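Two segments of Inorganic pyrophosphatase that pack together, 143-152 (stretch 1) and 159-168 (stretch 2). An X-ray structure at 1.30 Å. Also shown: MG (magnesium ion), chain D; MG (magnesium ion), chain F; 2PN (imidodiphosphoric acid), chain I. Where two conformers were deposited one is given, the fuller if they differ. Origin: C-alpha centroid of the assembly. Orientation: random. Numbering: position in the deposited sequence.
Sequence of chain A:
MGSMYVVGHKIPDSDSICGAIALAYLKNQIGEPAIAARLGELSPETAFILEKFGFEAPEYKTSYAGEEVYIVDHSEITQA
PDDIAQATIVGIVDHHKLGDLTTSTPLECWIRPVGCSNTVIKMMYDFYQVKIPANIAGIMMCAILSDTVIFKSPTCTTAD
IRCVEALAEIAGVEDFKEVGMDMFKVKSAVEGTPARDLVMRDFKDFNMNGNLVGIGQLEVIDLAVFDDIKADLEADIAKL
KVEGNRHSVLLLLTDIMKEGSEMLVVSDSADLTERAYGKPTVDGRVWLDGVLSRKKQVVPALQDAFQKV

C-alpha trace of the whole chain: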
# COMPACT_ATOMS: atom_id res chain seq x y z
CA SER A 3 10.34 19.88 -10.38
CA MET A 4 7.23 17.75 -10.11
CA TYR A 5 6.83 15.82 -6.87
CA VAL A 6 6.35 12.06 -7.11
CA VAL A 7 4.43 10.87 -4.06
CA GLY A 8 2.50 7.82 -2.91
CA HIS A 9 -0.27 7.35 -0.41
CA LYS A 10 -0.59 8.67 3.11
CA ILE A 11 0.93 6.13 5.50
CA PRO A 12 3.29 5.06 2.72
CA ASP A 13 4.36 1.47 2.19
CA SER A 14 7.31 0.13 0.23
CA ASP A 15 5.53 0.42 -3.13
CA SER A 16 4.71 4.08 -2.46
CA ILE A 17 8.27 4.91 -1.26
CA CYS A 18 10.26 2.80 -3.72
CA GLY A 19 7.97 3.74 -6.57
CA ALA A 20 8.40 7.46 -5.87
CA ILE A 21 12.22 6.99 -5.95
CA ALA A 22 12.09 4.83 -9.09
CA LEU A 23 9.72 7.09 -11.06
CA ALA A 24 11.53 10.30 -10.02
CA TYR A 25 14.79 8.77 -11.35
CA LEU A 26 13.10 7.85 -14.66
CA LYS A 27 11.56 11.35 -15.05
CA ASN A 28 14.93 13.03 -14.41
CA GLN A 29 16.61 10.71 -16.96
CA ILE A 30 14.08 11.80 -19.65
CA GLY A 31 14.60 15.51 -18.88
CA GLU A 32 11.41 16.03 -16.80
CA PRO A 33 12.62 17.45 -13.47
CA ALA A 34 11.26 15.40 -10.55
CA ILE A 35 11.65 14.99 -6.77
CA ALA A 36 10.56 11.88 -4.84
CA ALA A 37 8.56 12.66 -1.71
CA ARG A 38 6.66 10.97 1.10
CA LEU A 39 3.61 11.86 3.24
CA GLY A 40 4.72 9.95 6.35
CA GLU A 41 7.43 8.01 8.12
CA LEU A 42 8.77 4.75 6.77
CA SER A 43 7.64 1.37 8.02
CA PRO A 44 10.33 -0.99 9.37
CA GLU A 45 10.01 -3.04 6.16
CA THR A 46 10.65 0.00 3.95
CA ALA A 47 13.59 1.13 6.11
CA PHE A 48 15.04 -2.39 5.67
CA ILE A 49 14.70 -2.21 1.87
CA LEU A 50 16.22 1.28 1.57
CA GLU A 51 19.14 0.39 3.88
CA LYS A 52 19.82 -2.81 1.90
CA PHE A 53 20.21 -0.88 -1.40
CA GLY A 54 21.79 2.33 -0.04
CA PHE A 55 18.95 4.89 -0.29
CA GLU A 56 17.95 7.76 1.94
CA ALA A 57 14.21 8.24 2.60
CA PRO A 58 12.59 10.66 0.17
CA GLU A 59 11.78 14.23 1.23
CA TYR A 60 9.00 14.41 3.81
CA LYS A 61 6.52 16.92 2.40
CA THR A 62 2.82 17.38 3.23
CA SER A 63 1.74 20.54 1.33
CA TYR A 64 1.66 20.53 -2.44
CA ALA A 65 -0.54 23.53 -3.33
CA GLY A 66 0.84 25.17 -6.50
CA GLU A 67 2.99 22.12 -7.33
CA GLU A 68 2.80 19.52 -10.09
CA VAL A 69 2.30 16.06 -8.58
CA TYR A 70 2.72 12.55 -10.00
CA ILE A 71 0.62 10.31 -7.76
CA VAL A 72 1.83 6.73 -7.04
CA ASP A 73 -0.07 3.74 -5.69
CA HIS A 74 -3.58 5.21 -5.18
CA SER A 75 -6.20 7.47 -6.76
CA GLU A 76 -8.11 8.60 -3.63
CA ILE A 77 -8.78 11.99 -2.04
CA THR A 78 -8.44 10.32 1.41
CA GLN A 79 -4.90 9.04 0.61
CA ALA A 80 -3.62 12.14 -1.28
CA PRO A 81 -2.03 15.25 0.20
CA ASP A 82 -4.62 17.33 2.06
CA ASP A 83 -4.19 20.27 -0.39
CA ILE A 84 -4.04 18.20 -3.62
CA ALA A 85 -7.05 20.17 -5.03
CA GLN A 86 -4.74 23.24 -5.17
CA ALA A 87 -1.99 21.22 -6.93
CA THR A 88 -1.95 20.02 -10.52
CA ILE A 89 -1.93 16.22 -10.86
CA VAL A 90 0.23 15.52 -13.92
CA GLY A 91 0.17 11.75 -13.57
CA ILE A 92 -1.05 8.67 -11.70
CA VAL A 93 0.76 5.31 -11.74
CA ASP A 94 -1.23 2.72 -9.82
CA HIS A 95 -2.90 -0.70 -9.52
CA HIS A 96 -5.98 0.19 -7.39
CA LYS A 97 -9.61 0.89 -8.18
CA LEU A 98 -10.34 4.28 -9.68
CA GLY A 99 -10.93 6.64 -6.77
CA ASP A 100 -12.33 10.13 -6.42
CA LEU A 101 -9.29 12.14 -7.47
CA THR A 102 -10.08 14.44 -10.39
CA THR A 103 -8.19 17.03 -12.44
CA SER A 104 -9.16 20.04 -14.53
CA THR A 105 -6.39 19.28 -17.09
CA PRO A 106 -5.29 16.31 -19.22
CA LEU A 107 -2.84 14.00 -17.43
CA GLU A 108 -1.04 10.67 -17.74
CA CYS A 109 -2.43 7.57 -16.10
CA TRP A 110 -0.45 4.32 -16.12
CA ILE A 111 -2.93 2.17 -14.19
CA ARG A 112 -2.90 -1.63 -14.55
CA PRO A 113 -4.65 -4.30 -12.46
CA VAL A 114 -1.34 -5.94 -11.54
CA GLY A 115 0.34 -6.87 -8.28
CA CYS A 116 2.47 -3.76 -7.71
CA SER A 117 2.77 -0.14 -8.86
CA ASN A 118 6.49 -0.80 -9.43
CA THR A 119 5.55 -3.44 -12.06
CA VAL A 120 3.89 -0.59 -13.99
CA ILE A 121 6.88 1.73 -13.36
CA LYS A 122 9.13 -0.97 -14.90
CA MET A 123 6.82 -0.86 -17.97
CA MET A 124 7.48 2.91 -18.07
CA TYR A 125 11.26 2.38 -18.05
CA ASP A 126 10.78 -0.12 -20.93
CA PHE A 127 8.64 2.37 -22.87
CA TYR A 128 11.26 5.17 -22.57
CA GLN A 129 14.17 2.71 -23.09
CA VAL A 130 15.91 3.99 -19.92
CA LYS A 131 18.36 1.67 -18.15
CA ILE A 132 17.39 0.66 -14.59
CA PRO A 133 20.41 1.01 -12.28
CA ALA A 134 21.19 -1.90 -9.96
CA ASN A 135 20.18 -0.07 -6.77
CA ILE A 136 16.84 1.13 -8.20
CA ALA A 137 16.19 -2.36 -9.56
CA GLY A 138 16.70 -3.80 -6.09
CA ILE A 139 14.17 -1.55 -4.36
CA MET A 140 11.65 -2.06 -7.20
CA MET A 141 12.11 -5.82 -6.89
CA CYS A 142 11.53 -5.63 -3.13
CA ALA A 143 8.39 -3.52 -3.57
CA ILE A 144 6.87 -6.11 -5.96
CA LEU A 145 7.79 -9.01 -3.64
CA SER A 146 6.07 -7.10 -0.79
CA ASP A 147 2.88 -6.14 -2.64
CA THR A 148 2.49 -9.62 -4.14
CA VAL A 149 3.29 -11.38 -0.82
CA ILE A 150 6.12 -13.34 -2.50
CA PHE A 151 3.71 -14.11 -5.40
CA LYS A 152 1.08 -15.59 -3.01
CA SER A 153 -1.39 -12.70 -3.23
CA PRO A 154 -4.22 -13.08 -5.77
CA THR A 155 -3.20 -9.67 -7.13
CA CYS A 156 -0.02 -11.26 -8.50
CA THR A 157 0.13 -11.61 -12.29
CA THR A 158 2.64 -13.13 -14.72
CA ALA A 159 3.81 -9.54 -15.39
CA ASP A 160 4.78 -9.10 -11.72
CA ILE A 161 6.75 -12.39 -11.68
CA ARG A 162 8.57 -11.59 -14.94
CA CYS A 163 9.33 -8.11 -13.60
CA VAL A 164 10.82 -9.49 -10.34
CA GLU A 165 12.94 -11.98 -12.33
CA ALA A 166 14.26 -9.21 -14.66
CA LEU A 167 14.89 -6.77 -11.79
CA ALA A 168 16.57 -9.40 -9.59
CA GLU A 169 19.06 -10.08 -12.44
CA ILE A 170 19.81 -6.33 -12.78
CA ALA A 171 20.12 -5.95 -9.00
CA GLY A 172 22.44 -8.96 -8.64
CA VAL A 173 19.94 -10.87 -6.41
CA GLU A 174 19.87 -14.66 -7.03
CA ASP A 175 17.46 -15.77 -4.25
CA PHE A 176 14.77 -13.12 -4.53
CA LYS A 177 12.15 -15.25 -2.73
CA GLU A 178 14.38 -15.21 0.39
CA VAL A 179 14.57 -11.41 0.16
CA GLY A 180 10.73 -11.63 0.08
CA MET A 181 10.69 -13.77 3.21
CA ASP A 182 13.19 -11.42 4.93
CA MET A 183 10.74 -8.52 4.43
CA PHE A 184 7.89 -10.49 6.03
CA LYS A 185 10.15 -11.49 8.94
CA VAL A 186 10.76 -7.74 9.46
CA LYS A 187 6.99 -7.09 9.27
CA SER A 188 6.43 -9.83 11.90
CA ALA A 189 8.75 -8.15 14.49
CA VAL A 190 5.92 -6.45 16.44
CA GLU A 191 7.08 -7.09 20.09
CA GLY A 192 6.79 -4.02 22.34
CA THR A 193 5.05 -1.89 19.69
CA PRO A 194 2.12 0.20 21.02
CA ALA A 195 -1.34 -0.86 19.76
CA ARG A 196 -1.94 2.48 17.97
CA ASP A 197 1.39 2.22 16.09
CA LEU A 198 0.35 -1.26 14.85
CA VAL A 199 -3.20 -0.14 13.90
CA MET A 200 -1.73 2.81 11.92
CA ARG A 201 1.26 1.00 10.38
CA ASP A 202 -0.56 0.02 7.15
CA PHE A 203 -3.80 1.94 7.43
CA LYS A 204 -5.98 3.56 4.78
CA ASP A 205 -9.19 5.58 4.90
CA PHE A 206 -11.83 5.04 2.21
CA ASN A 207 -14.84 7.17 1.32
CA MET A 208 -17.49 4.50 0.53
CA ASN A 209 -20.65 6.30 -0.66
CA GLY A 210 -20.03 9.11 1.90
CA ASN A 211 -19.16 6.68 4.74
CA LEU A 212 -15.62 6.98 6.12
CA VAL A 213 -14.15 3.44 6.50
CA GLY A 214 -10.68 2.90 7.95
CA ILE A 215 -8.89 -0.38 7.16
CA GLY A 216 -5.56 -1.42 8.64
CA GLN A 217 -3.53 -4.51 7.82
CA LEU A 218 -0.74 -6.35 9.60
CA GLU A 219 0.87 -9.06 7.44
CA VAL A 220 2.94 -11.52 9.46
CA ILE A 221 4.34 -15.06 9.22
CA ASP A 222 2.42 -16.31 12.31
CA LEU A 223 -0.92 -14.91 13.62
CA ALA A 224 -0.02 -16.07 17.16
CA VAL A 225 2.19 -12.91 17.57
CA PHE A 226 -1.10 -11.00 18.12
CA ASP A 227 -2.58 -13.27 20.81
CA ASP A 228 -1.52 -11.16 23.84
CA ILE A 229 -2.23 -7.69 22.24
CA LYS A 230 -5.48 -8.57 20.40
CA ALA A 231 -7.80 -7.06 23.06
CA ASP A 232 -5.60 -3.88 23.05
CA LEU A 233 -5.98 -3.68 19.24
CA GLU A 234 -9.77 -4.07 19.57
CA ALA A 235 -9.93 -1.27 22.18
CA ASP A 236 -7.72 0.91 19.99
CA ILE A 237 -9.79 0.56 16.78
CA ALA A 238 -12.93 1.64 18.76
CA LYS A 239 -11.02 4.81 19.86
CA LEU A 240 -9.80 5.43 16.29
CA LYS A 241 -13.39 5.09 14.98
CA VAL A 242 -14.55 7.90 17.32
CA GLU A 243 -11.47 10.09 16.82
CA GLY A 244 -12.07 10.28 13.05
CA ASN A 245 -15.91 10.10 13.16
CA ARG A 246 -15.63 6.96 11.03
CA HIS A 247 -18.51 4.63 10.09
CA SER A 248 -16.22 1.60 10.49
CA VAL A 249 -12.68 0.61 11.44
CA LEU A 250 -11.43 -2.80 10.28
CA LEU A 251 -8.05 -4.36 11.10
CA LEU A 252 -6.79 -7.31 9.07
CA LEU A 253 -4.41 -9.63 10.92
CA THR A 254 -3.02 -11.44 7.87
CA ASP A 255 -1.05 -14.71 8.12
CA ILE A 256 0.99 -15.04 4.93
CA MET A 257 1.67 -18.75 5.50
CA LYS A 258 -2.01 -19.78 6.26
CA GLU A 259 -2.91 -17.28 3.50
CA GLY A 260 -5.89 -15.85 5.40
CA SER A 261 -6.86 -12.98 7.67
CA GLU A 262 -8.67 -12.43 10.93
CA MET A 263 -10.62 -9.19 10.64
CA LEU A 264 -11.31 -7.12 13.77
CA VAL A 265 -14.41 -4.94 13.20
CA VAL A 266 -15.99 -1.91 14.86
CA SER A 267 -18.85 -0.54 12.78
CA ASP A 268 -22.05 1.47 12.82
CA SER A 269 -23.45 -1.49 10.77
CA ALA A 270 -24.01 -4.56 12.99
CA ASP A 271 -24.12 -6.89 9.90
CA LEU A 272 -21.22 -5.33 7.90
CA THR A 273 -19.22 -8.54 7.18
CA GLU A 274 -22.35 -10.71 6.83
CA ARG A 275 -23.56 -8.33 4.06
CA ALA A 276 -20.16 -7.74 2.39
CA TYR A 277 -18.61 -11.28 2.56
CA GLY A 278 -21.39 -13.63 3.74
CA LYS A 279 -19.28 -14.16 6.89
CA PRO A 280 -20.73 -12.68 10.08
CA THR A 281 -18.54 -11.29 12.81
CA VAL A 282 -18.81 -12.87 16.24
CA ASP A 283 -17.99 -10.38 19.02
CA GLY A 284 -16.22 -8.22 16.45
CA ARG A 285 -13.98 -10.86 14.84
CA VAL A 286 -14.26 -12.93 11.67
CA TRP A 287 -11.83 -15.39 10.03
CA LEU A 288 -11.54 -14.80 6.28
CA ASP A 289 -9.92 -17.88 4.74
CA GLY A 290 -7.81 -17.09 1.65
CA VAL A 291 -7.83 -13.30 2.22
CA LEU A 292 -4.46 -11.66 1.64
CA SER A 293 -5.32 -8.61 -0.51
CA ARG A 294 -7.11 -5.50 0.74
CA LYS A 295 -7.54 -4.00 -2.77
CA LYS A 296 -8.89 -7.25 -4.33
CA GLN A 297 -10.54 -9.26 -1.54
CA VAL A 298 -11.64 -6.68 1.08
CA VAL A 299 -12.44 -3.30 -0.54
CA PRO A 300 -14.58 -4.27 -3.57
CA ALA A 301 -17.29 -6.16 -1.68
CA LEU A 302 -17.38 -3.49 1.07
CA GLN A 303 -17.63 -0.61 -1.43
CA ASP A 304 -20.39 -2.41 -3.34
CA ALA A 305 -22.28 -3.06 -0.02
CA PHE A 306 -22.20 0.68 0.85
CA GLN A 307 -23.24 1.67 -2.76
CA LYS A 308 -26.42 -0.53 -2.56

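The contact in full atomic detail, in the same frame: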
# COMPACT_ATOMS: atom_id res chain seq x y z
N ALA A 143 9.77 -4.01 -3.63
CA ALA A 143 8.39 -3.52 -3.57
C ALA A 143 7.42 -4.54 -4.18
O ALA A 143 6.33 -4.77 -3.61
CB ALA A 143 8.26 -2.21 -4.28
N ILE A 144 7.79 -5.17 -5.29
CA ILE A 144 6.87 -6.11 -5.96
C ILE A 144 6.74 -7.37 -5.10
O ILE A 144 5.64 -7.91 -4.98
CB ILE A 144 7.34 -6.40 -7.39
CG1 ILE A 144 7.45 -5.14 -8.25
CG2 ILE A 144 6.39 -7.42 -8.03
CD1 ILE A 144 8.27 -5.31 -9.48
N LEU A 145 7.84 -7.85 -4.55
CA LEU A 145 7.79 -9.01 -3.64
C LEU A 145 6.89 -8.71 -2.45
O LEU A 145 6.19 -9.61 -1.95
CB LEU A 145 9.20 -9.36 -3.19
CG LEU A 145 10.06 -10.04 -4.23
CD1 LEU A 145 11.52 -9.95 -3.80
CD2 LEU A 145 9.65 -11.48 -4.47
N SER A 146 6.90 -7.49 -1.94
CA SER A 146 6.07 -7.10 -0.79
C SER A 146 4.60 -7.06 -1.20
O SER A 146 3.76 -7.71 -0.56
CB SER A 146 6.53 -5.78 -0.23
OG SER A 146 5.83 -5.53 0.95
N ASP A 147 4.29 -6.29 -2.23
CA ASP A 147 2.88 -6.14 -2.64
C ASP A 147 2.26 -7.45 -3.07
O ASP A 147 1.07 -7.67 -2.82
CB ASP A 147 2.77 -5.14 -3.78
CG ASP A 147 2.44 -3.74 -3.33
OD1 ASP A 147 2.85 -3.39 -2.23
OD2 ASP A 147 1.85 -2.95 -4.12
N THR A 148 3.02 -8.34 -3.69
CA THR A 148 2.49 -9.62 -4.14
C THR A 148 2.60 -10.70 -3.06
O THR A 148 2.18 -11.83 -3.33
CB THR A 148 3.14 -10.11 -5.41
OG1 THR A 148 4.50 -10.47 -5.18
CG2 THR A 148 3.00 -9.15 -6.56
N VAL A 149 3.13 -10.38 -1.91
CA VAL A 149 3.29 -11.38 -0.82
C VAL A 149 4.09 -12.57 -1.38
O VAL A 149 3.67 -13.74 -1.29
CB VAL A 149 1.97 -11.76 -0.13
CG1 VAL A 149 2.26 -12.55 1.14
CG2 VAL A 149 1.15 -10.52 0.18
N ILE A 150 5.24 -12.28 -1.95
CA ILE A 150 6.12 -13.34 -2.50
C ILE A 150 5.32 -14.18 -3.49
O ILE A 150 5.44 -15.42 -3.53
CB ILE A 150 6.79 -14.19 -1.41
CG1 ILE A 150 7.06 -13.45 -0.09
CG2 ILE A 150 8.08 -14.77 -1.99
CD1 ILE A 150 7.61 -14.33 1.04
N PHE A 151 4.53 -13.52 -4.31
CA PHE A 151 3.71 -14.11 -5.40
C PHE A 151 2.49 -14.85 -4.86
O PHE A 151 1.75 -15.43 -5.68
CB PHE A 151 4.52 -14.99 -6.35
CG PHE A 151 5.80 -14.42 -6.86
CD1 PHE A 151 5.98 -13.07 -7.11
CD2 PHE A 151 6.80 -15.28 -7.25
CE1 PHE A 151 7.15 -12.61 -7.67
CE2 PHE A 151 7.97 -14.81 -7.82
CZ PHE A 151 8.15 -13.47 -8.02
N LYS A 152 2.24 -14.85 -3.57
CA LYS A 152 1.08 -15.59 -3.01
C LYS A 152 -0.23 -14.82 -3.16
O LYS A 152 -1.30 -15.42 -3.17
CB LYS A 152 1.30 -15.85 -1.52
CG LYS A 152 2.49 -16.72 -1.16
CD LYS A 152 2.78 -16.74 0.35
CE LYS A 152 3.95 -17.62 0.75
NZ LYS A 152 3.66 -18.24 2.04
N ALA A 159 2.98 -10.75 -15.20
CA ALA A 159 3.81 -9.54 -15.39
C ALA A 159 4.63 -9.22 -14.15
O ALA A 159 5.77 -8.82 -14.27
CB ALA A 159 2.97 -8.36 -15.79
N ASP A 160 4.04 -9.39 -12.97
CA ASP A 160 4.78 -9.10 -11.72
C ASP A 160 5.94 -10.08 -11.55
O ASP A 160 7.03 -9.68 -11.15
CB ASP A 160 3.87 -9.19 -10.50
CG ASP A 160 2.72 -8.21 -10.55
OD1 ASP A 160 2.97 -6.99 -10.35
OD2 ASP A 160 1.57 -8.66 -10.81
N ILE A 161 5.71 -11.35 -11.83
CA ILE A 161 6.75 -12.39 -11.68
C ILE A 161 7.87 -12.12 -12.65
O ILE A 161 9.06 -12.12 -12.26
CB ILE A 161 6.15 -13.78 -11.84
CG1 ILE A 161 5.14 -14.05 -10.73
CG2 ILE A 161 7.27 -14.81 -11.84
CD1 ILE A 161 4.34 -15.31 -10.89
N ARG A 162 7.54 -11.87 -13.92
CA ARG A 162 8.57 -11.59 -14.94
C ARG A 162 9.34 -10.34 -14.55
O ARG A 162 10.56 -10.29 -14.73
CB ARG A 162 7.93 -11.41 -16.30
CG ARG A 162 7.32 -12.68 -16.91
CD ARG A 162 6.94 -12.50 -18.37
NE ARG A 162 6.14 -11.28 -18.57
CZ ARG A 162 4.82 -11.21 -18.71
NH1 ARG A 162 4.09 -12.32 -18.75
NH2 ARG A 162 4.23 -10.05 -18.86
N CYS A 163 8.65 -9.34 -14.01
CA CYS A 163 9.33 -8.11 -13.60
C CYS A 163 10.32 -8.39 -12.46
O CYS A 163 11.46 -7.93 -12.50
CB CYS A 163 8.21 -7.15 -13.26
SG CYS A 163 8.85 -5.50 -13.03
N VAL A 164 9.90 -9.14 -11.45
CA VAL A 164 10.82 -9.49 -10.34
C VAL A 164 12.03 -10.24 -10.91
O VAL A 164 13.16 -9.96 -10.49
CB VAL A 164 10.12 -10.27 -9.24
CG1 VAL A 164 11.11 -10.97 -8.32
CG2 VAL A 164 9.21 -9.35 -8.45
N GLU A 165 11.80 -11.20 -11.79
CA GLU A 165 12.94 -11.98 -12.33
C GLU A 165 13.91 -11.04 -13.05
O GLU A 165 15.14 -11.16 -12.89
CB GLU A 165 12.40 -13.07 -13.26
CG GLU A 165 11.69 -14.18 -12.49
CD GLU A 165 10.95 -15.19 -13.35
OE1 GLU A 165 10.71 -14.89 -14.54
OE2 GLU A 165 10.53 -16.21 -12.76
N ALA A 166 13.40 -10.13 -13.88
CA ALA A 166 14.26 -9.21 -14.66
C ALA A 166 15.00 -8.26 -13.71
O ALA A 166 16.20 -8.01 -13.86
CB ALA A 166 13.45 -8.44 -15.65
N LEU A 167 14.27 -7.71 -12.73
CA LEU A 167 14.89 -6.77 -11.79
C LEU A 167 15.91 -7.45 -10.89
O LEU A 167 16.93 -6.83 -10.56
CB LEU A 167 13.82 -6.07 -10.95
CG LEU A 167 12.89 -5.15 -11.73
CD1 LEU A 167 11.68 -4.79 -10.87
CD2 LEU A 167 13.59 -3.89 -12.20
N ALA A 168 15.63 -8.67 -10.45
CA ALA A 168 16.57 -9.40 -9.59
C ALA A 168 17.88 -9.60 -10.34
O ALA A 168 18.94 -9.43 -9.74
CB ALA A 168 16.01 -10.74 -9.18
MG MG D . 0.90 -1.03 -4.12
MG MG F . 1.90 -2.15 -0.69
P1 2PN I . -1.10 -1.52 -1.70
O1 2PN I . -0.91 -0.05 -1.33
O2 2PN I . -0.36 -2.45 -0.77
O3 2PN I . -0.76 -1.76 -3.16
N1 2PN I . -2.71 -1.84 -1.54
P2 2PN I . -3.62 -2.74 -0.50
O4 2PN I . -4.71 -1.78 -0.02
O5 2PN I . -2.74 -3.17 0.66
O6 2PN I . -4.19 -3.90 -1.27
O HOH W 1 1.42 -3.64 1.11
O HOH W 2 4.29 -2.11 -0.37

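The two stretches meet mainly through apolar side chains, joined by the carbon atoms of Thr-148 and Asp-160; no hydrogen bond crosses between them, and the contact buries 389 Å² summed over both sides. Helix 143-147 runs roughly antiparallel to helix 159-168, with 147° between their N-to-C directions and an axial approach of 10.0 Å, a separation that leaves room for interlocking side chains.

Ala-143 lies out of reach, so the contact begins at Ile-144, whose CA is 6.8 Å from the CA of Val-164. Its CA-to-CB bond points toward the second helix, and the side chain (chi1 m, chi2 t) fits as a knob into the hole formed by Asp-160, Cys-163, Val-164 and Leu-167. The two ends of the side chain reach different walls: CG2 lies 3.4 Å from Val-164 CG2 and 3.9 Å from Asp-160 CB, while CD1 lies 3.6 Å from Cys-163 SG and 3.7 Å from Leu-167 CD1. A branched aliphatic residue suits this pocket because it offers methyl groups in two directions and leaves no polar group to satisfy.

Leu-145 starts out sideways, but its end comes nearer, bringing CD2 to 4.1 Å from Val-164 CG1. Ser-146 and Asp-147 make no contact with stretch 2. Asp-147 instead bridges two magnesium ions, with OD2 2.1 Å from MG of chain D and OD1 2.2 Å from MG of chain F; both ions also bind the imidodiphosphate, as befits a pyrophosphatase.

Thr-148 serves both the contact and the local fold. Its CG2 packs 4.0 Å from Asp-160 CB, while OG1 donates to Ile-144 O at 2.8 Å and accepts from Phe-151 N at 3.2 Å, so the hydroxyl is satisfied within its own stretch. The helix closes with a Schellman motif, in which Val-149 takes positive phi (55°) and Ile-150 N bonds back to Leu-145 O at 2.8 Å. A type I' turn from Val-149 to Lys-152 follows, closed by Lys-152 N to Val-149 O at 2.9 Å.

Within this turn Phe-151, also at positive phi (74°), directs its CA-to-CB bond toward stretch 2. Ile-161 CG1 sits 3.8 Å from the centroid of the Phe-151 ring and 6° off the ring normal, a CH-pi contact over one face. At the ring edge, Phe-151 CZ meets Val-164 CG1 at 3.9 Å. The flat ring thus presents separate surfaces to two residues one helical turn apart. Val-164 touches three of the four contacting residues of stretch 1: its CG2 meets Ile-144, and its CG1 meets Leu-145 and Phe-151.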